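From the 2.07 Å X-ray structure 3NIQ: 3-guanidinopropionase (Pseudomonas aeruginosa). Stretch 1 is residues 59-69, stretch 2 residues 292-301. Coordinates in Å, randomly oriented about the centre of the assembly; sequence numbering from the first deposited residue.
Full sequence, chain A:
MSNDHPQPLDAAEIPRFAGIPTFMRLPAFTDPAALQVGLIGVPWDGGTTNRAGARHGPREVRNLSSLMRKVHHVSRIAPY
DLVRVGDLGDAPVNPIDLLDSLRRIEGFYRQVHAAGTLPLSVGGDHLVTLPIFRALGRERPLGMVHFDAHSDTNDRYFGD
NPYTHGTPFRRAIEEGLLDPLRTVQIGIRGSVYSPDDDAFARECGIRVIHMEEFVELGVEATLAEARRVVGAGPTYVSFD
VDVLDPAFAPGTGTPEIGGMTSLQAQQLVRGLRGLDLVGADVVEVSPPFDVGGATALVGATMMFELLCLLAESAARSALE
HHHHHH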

# COMPACT_ATOMS: atom_id res chain seq x y z
N ARG A 59 -8.36 8.02 -16.33
CA ARG A 59 -7.31 7.11 -16.78
C ARG A 59 -7.46 5.73 -16.10
O ARG A 59 -7.35 4.69 -16.75
N GLU A 60 -7.68 5.72 -14.79
CA GLU A 60 -7.70 4.44 -14.10
C GLU A 60 -9.01 3.69 -14.34
O GLU A 60 -9.05 2.46 -14.36
N VAL A 61 -10.10 4.44 -14.51
CA VAL A 61 -11.35 3.77 -14.94
C VAL A 61 -11.20 3.16 -16.36
O VAL A 61 -11.70 2.06 -16.62
N ARG A 62 -10.51 3.84 -17.27
CA ARG A 62 -10.25 3.25 -18.59
C ARG A 62 -9.51 1.93 -18.39
O ARG A 62 -9.87 0.91 -18.95
N ASN A 63 -8.48 1.99 -17.56
CA ASN A 63 -7.65 0.84 -17.29
C ASN A 63 -8.42 -0.38 -16.78
O ASN A 63 -8.35 -1.46 -17.36
N LEU A 64 -9.17 -0.18 -15.69
CA LEU A 64 -9.96 -1.24 -15.09
C LEU A 64 -11.15 -1.68 -15.93
O LEU A 64 -11.62 -2.82 -15.80
N SER A 65 -11.64 -0.79 -16.80
CA SER A 65 -12.76 -1.15 -17.68
C SER A 65 -12.42 -2.29 -18.66
O SER A 65 -13.30 -2.85 -19.30
N SER A 66 -11.13 -2.63 -18.76
CA SER A 66 -10.70 -3.83 -19.49
C SER A 66 -11.35 -5.11 -18.96
O SER A 66 -11.39 -6.11 -19.67
N LEU A 67 -11.83 -5.08 -17.72
CA LEU A 67 -12.42 -6.30 -17.13
C LEU A 67 -13.88 -6.51 -17.52
O LEU A 67 -14.44 -7.58 -17.27
N MET A 68 -14.49 -5.47 -18.12
CA MET A 68 -15.90 -5.55 -18.51
C MET A 68 -16.07 -6.42 -19.75
O MET A 68 -15.21 -6.41 -20.65
N ARG A 69 -17.17 -7.15 -19.80
CA ARG A 69 -17.45 -8.03 -20.93
C ARG A 69 -18.55 -7.43 -21.83
O ARG A 69 -18.93 -6.26 -21.65
N GLY A 292 -5.47 -0.62 -4.74
CA GLY A 292 -5.35 -1.64 -5.80
C GLY A 292 -6.42 -1.47 -6.87
O GLY A 292 -6.95 -2.46 -7.38
N GLY A 293 -6.76 -0.22 -7.19
CA GLY A 293 -7.75 0.08 -8.22
C GLY A 293 -9.19 -0.37 -7.92
O GLY A 293 -9.99 -0.49 -8.83
N ALA A 294 -9.52 -0.61 -6.65
CA ALA A 294 -10.87 -1.05 -6.27
C ALA A 294 -11.96 -0.11 -6.78
O ALA A 294 -12.97 -0.56 -7.32
N THR A 295 -11.73 1.19 -6.61
CA THR A 295 -12.75 2.21 -6.89
C THR A 295 -12.84 2.45 -8.40
O THR A 295 -13.94 2.67 -8.97
N ALA A 296 -11.69 2.40 -9.06
CA ALA A 296 -11.62 2.39 -10.52
C ALA A 296 -12.49 1.27 -11.11
O ALA A 296 -13.24 1.50 -12.08
N LEU A 297 -12.38 0.07 -10.55
CA LEU A 297 -13.22 -1.05 -11.00
C LEU A 297 -14.70 -0.84 -10.69
O LEU A 297 -15.57 -1.11 -11.53
N VAL A 298 -15.01 -0.35 -9.49
CA VAL A 298 -16.39 0.02 -9.19
C VAL A 298 -16.87 1.06 -10.23
O VAL A 298 -17.96 0.95 -10.78
N GLY A 299 -16.03 2.05 -10.53
CA GLY A 299 -16.40 3.07 -11.51
C GLY A 299 -16.64 2.46 -12.88
O GLY A 299 -17.66 2.71 -13.49
N ALA A 300 -15.69 1.64 -13.36
CA ALA A 300 -15.83 0.98 -14.65
C ALA A 300 -17.09 0.13 -14.70
O ALA A 300 -17.79 0.10 -15.72
N THR A 301 -17.41 -0.55 -13.61
CA THR A 301 -18.58 -1.42 -13.62
C THR A 301 -19.89 -0.62 -13.63
O THR A 301 -20.78 -0.89 -14.43

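Where two helices approach closely, small residues on one commonly form the bed for larger side chains from the other, and 3-guanidinopropionase offers a clear example. The axes of helices 59-64 and 294-301 come within 7.9 Å at an angle of 73°. The contact has no hydrogen bond across it and rests on shape.

On the second helix A296 and A300 point toward the first stretch, and their methyls are short enough to let backbone come close: A296 CB lies 3.6 Å from E60 O, and A300 CB lies 3.5 Å from S65 CA. V61, rotamer t, leaves sideways, yet its CG2 is 3.8 Å from A296 O and its CG1 4.1 Å from A300 CB. G299 contributes to this fit by lacking a side chain, since a CB in ideal position would sit 3.1 Å from V61 CG2. G293, at the N-cap position with positive phi, makes similar room for L64: an ideal CB there would be 3.3 Å from L64 CD2.

L64 points in with chi1 at -88° and chi2 at -64° (both m). This conformation sets CD2 3.8 Å from A296 CB and CD1 4.0 Å from L297 CB. L297, t then p, starts sideways but carries its CD1 to 3.8 Å from L67 CD1, where L67 is m, t.

Beyond the helix, M68 folds over the far end of the contact. Two m torsions are followed by chi3 at 99°, between wells, and the terminal CE comes 4.1 Å from L297 CD1 and 3.3 Å from T301 OG1. The polar groups nearby are satisfied locally: T301, rotamer m, donates from OG1 to L297 O (2.8 Å), one turn back, while S65, rotamer p, donates from OG to R62 O (2.7 Å).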

# COMPACT_ATOMS: atom_id res chain seq x y z
CB ARG A 59 -5.92 7.67 -16.51
CG ARG A 59 -4.81 6.76 -17.14
CD ARG A 59 -3.55 7.52 -17.36
NE ARG A 59 -3.65 8.32 -18.58
CZ ARG A 59 -2.79 9.28 -18.92
NH1 ARG A 59 -1.78 9.59 -18.12
NH2 ARG A 59 -2.96 9.95 -20.05
CB GLU A 60 -7.40 4.61 -12.61
CG GLU A 60 -5.98 5.16 -12.36
CD GLU A 60 -4.90 4.41 -13.12
OE1 GLU A 60 -4.98 3.16 -13.17
OE2 GLU A 60 -4.00 5.06 -13.68
CB VAL A 61 -12.60 4.72 -14.86
CG1 VAL A 61 -13.82 4.09 -15.53
CG2 VAL A 61 -12.93 5.02 -13.38
CB ARG A 62 -9.37 4.15 -19.49
CG ARG A 62 -10.12 5.32 -20.14
CD ARG A 62 -9.29 5.98 -21.25
NE ARG A 62 -10.10 6.89 -22.06
CZ ARG A 62 -10.28 8.19 -21.80
NH1 ARG A 62 -9.72 8.74 -20.73
NH2 ARG A 62 -11.03 8.93 -22.62
CB ASN A 63 -6.59 1.23 -16.29
CG ASN A 63 -5.41 0.32 -16.35
OD1 ASN A 63 -5.45 -0.80 -15.85
ND2 ASN A 63 -4.35 0.78 -17.01
CB LEU A 64 -10.43 -0.84 -13.68
CG LEU A 64 -9.45 -1.18 -12.56
CD1 LEU A 64 -9.24 -2.73 -12.42
CD2 LEU A 64 -8.10 -0.49 -12.69
CB SER A 65 -13.30 0.08 -18.45
OG SER A 65 -12.45 0.42 -19.53
CB SER A 66 -9.18 -3.99 -19.35
OG SER A 66 -8.56 -3.14 -20.26
CB LEU A 67 -12.31 -6.28 -15.59
CG LEU A 67 -10.93 -6.04 -14.98
CD1 LEU A 67 -10.95 -6.31 -13.48
CD2 LEU A 67 -9.88 -6.92 -15.66
CB MET A 68 -16.46 -4.17 -18.77
CG MET A 68 -16.47 -3.22 -17.54
SD MET A 68 -17.53 -3.87 -16.24
CE MET A 68 -16.37 -4.66 -15.12
CB ARG A 69 -17.76 -9.46 -20.42
CG ARG A 69 -16.62 -9.99 -19.54
CD ARG A 69 -16.71 -11.48 -19.19
NE ARG A 69 -15.70 -11.87 -18.19
CZ ARG A 69 -15.83 -11.63 -16.88
NH1 ARG A 69 -16.92 -11.02 -16.42
NH2 ARG A 69 -14.88 -12.03 -16.02
CB ALA A 294 -11.01 -1.21 -4.72
CB THR A 295 -12.43 3.54 -6.12
OG1 THR A 295 -12.11 3.24 -4.75
CG2 THR A 295 -13.64 4.51 -6.13
CB ALA A 296 -10.16 2.23 -10.99
CB LEU A 297 -12.72 -2.38 -10.43
CG LEU A 297 -13.56 -3.60 -10.82
CD1 LEU A 297 -13.52 -3.83 -12.33
CD2 LEU A 297 -13.13 -4.85 -10.06
CB VAL A 298 -16.52 0.61 -7.74
CG1 VAL A 298 -17.76 1.44 -7.59
CG2 VAL A 298 -16.50 -0.50 -6.70
CB ALA A 300 -14.57 0.12 -14.97
CB THR A 301 -18.59 -2.40 -12.43
OG1 THR A 301 -17.33 -3.07 -12.34
CG2 THR A 301 -19.69 -3.46 -12.64